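Local coordinates for freshwater cyanophage protein (Microcystis phage Mic1, PDB 6L2W) that is of unknown function but adopts a novel fold and is probably a structural protein of the freshwater cyanophage Mic1, at residues K88-Q91 with S92-L95; R100-N103 with L104-E108. All blocks are in the same frame, centred on the assembly; numbering follows the deposited sequence.

Overall arrangement
Before either contact, the chain has laid down strands 2-12, 17-23, 30-32 and 45-46, helix 51-61 and strand 75-77, and it returns along strand 83-89, which pairs antiparallel with both strand 2-12 and strand 75-77. Contact 1 closes the turn at the end of strand 83-89 and delivers the chain to helix 96-115. Contact 2 follows inside that helix, where backbone carbonyls of 100-103 accept from N-H groups four residues on. The two lie in series, neither nested nor crossed, with centres about 19 Å apart. Contact 1 lies beside strand 2-12, its side chains touching Met-2; through contact 2, helix 96-115 packs on strand 75-77 and helix 51-61.

Contact 1: residues K88-Q91 with S92-L95; sequences KSDQ and SENL
The hydroxyl of Ser-89 meets Glu-93 twice, once at the backbone and once at the side chain. Its OG accepts a nearly straight hydrogen bond from Glu-93 N, at 2.8 Å with an N-H...O angle of 168°, and donates to Glu-93 OE1 at 2.9 Å. The carboxylate oxygen is reached on its anti side, 25° out of plane. A third, weak bond comes from Gln-91 N to Ser-89 OG at 3.5 Å, so one small hydroxyl fastens several points of the turn. Serine suits this place because its short side chain carries both a donor and an acceptor close to the backbone. With chi1 at -48°, CG of Glu-93 lies beside its own backbone N, which swings the otherwise extended chain back over the serine.

On the carbon side of the same residue, Ser-89 CB packs on Leu-95 CD2 at 3.6 Å, an apolar patch next to the hydroxyl. Ser-92 sits at the bend with both phi and psi positive, a left-handed conformation that helps reverse the chain. Asp-90 OD1 stands 4.4 Å from Glu-93 OE1, and Met-1 N bonds to both, weakly to the glutamate; the terminal amine would probably ease the repulsion between the two carboxylates in part.

Ser-89, Glu-93 and Leu-95 all touch Met-2 of strand 2-12, while Asn-94 OD1 caps Glu-96 N where the turn runs from strand 83-89 into helix 96-115.

Contact 2: residues R100-N103 with L104-E108; sequences REIN and LKLKE
Ile-102 and Leu-106, one helical turn apart, lie side by side and point the same way. The touching branch of the isoleucine is CG2, which meets Leu-106 CD1 at 3.6 Å. With chi1 at -70°, the isoleucine sets CG1 beside its backbone N and CG2 beside its carbonyl carbon, on the side of the next turn. The leucine comes up against the oxygen end of the Ile-102 carbonyl, its CG 3.3 Å from Ile-102 O. Both residues are buried and both rest on Trp-76 of strand 75-77; Ile-102 also reaches Leu-52 of helix 51-61. Branched aliphatic side chains fit here because they fill the interface without any polar group to satisfy.

The backbone beneath is regular alpha helix. Leu-106 N bonds to Ile-102 O at 2.9 Å under the packed pair, Leu-104 N bonds to Arg-100 O at the same length, and Lys-105 N bonds to Glu-101 O at 3.1 Å. Lys-107 N reaches Asn-103 O at 2.9 Å, the most bent of the four at 148°.

Asn-103 directs its amide outside the two segments: OD1 accepts from Trp-76 NE1 and ND2 donates to Asn-67 OD1. An amide suits the place because it can do both at once, and the two bonds fix its rotation. The chemistry thus implies that the helix meets Trp-76 in two ways: the tryptophan packs against Ile-102 and Leu-106 and donates its indole N-H to Asn-103 OD1.

Contact 1: residues K88-Q91 with S92-L95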
# COMPACT_ATOMS: atom_id res chain seq x y z
N LYS B 88 12.22 3.05 -2.73
CA LYS B 88 12.69 2.15 -3.82
C LYS B 88 14.09 2.54 -4.31
O LYS B 88 14.55 3.67 -4.07
CB LYS B 88 11.67 2.09 -4.97
CG LYS B 88 11.71 3.21 -6.00
CD LYS B 88 11.03 2.79 -7.30
CE LYS B 88 10.33 3.92 -8.03
NZ LYS B 88 11.15 4.52 -9.10
N SER B 89 14.73 1.56 -4.90
CA SER B 89 16.05 1.65 -5.55
C SER B 89 15.80 1.30 -7.01
O SER B 89 15.15 0.27 -7.25
CB SER B 89 17.00 0.67 -4.90
OG SER B 89 18.11 0.37 -5.73
N ASP B 90 16.27 2.09 -7.97
CA ASP B 90 16.00 1.79 -9.40
C ASP B 90 17.08 0.88 -9.99
O ASP B 90 17.02 0.67 -11.19
CB ASP B 90 15.86 3.05 -10.25
CG ASP B 90 17.08 3.95 -10.29
OD1 ASP B 90 18.04 3.66 -9.59
OD2 ASP B 90 17.06 4.93 -11.02
N GLN B 91 17.99 0.37 -9.19
CA GLN B 91 19.11 -0.46 -9.66
C GLN B 91 19.28 -1.64 -8.71
O GLN B 91 20.39 -2.13 -8.62
CB GLN B 91 20.41 0.33 -9.58
CG GLN B 91 20.37 1.60 -10.39
CD GLN B 91 21.71 2.28 -10.43
OE1 GLN B 91 22.13 2.82 -11.45
NE2 GLN B 91 22.41 2.24 -9.32
N SER B 92 18.24 -1.99 -7.99
CA SER B 92 18.27 -3.18 -7.11
C SER B 92 19.37 -3.16 -6.05
O SER B 92 20.03 -4.17 -5.89
CB SER B 92 18.27 -4.42 -7.93
OG SER B 92 17.37 -4.26 -9.01
N GLU B 93 19.52 -2.06 -5.34
CA GLU B 93 20.47 -1.92 -4.21
C GLU B 93 19.86 -2.61 -2.98
O GLU B 93 18.66 -2.69 -2.86
CB GLU B 93 20.79 -0.44 -3.99
CG GLU B 93 21.15 0.31 -5.28
CD GLU B 93 21.09 1.84 -5.27
OE1 GLU B 93 20.14 2.42 -5.88
OE2 GLU B 93 22.01 2.45 -4.67
N ASN B 94 20.69 -3.14 -2.08
CA ASN B 94 20.22 -3.70 -0.80
C ASN B 94 19.78 -2.58 0.16
O ASN B 94 20.60 -1.94 0.80
CB ASN B 94 21.28 -4.58 -0.14
CG ASN B 94 20.79 -5.20 1.16
OD1 ASN B 94 20.26 -4.50 2.02
ND2 ASN B 94 20.95 -6.50 1.31
N LEU B 95 18.47 -2.41 0.30
CA LEU B 95 17.89 -1.26 1.01
C LEU B 95 17.92 -1.45 2.54
O LEU B 95 17.48 -0.57 3.27
CB LEU B 95 16.44 -1.08 0.53
CG LEU B 95 16.30 -0.81 -0.97
CD1 LEU B 95 14.84 -0.76 -1.38
CD2 LEU B 95 17.00 0.48 -1.33

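Contact 2: residues R100-N103 with L104-E108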
# COMPACT_ATOMS: atom_id res chain seq x y z
N ARG B 100 16.98 0.76 7.87
CA ARG B 100 17.49 0.91 9.23
C ARG B 100 17.60 2.40 9.58
O ARG B 100 17.12 2.84 10.63
CB ARG B 100 18.83 0.18 9.36
CG ARG B 100 19.35 0.09 10.79
CD ARG B 100 20.25 -1.11 11.09
NE ARG B 100 21.63 -1.02 10.59
CZ ARG B 100 22.16 -1.80 9.64
NH1 ARG B 100 21.40 -2.66 8.96
NH2 ARG B 100 23.45 -1.72 9.37
N GLU B 101 18.20 3.18 8.69
CA GLU B 101 18.38 4.60 8.96
C GLU B 101 17.01 5.27 9.15
O GLU B 101 16.85 6.09 10.07
CB GLU B 101 19.12 5.28 7.82
CG GLU B 101 20.60 4.95 7.79
CD GLU B 101 21.41 5.63 6.70
OE1 GLU B 101 20.94 6.67 6.15
OE2 GLU B 101 22.52 5.12 6.41
N ILE B 102 16.05 4.93 8.29
CA ILE B 102 14.76 5.59 8.29
C ILE B 102 14.01 5.24 9.58
O ILE B 102 13.43 6.12 10.19
CB ILE B 102 13.95 5.27 7.03
CG1 ILE B 102 14.61 5.94 5.83
CG2 ILE B 102 12.48 5.66 7.18
CD1 ILE B 102 13.95 5.66 4.50
N ASN B 103 14.06 3.97 9.95
CA ASN B 103 13.43 3.48 11.15
C ASN B 103 14.03 4.13 12.40
O ASN B 103 13.28 4.49 13.32
CB ASN B 103 13.52 1.96 11.23
CG ASN B 103 12.37 1.27 10.54
OD1 ASN B 103 11.28 1.84 10.43
ND2 ASN B 103 12.56 0.02 10.12
N LEU B 104 15.36 4.28 12.46
CA LEU B 104 16.00 4.93 13.61
C LEU B 104 15.46 6.37 13.73
O LEU B 104 15.00 6.79 14.78
CB LEU B 104 17.53 4.89 13.46
CG LEU B 104 18.33 5.76 14.45
CD1 LEU B 104 18.03 5.36 15.88
CD2 LEU B 104 19.84 5.68 14.18
N LYS B 105 15.47 7.09 12.63
CA LYS B 105 15.06 8.48 12.64
C LYS B 105 13.57 8.60 13.00
O LYS B 105 13.20 9.38 13.89
CB LYS B 105 15.37 9.12 11.29
CG LYS B 105 15.00 10.59 11.19
CD LYS B 105 15.94 11.51 11.93
CE LYS B 105 15.37 12.90 12.06
NZ LYS B 105 16.34 13.84 12.65
N LEU B 106 12.71 7.80 12.38
CA LEU B 106 11.27 7.89 12.66
C LEU B 106 11.03 7.56 14.13
O LEU B 106 10.16 8.15 14.77
CB LEU B 106 10.49 6.93 11.77
CG LEU B 106 10.35 7.35 10.31
CD1 LEU B 106 9.78 6.19 9.51
CD2 LEU B 106 9.48 8.58 10.15
N LYS B 107 11.79 6.62 14.64
CA LYS B 107 11.59 6.22 16.01
C LYS B 107 12.10 7.30 16.95
O LYS B 107 11.51 7.49 18.01
CB LYS B 107 12.28 4.89 16.31
CG LYS B 107 11.79 4.23 17.59
CD LYS B 107 10.28 4.07 17.63
CE LYS B 107 9.79 3.22 18.79
NZ LYS B 107 10.12 3.83 20.10
N GLU B 108 13.18 7.98 16.58
CA GLU B 108 13.67 9.14 17.34
C GLU B 108 12.60 10.23 17.35
O GLU B 108 12.32 10.87 18.37
CB GLU B 108 14.94 9.75 16.72
CG GLU B 108 16.19 8.90 16.87
CD GLU B 108 17.44 9.44 16.17
OE1 GLU B 108 17.34 9.96 15.02
OE2 GLU B 108 18.52 9.33 16.79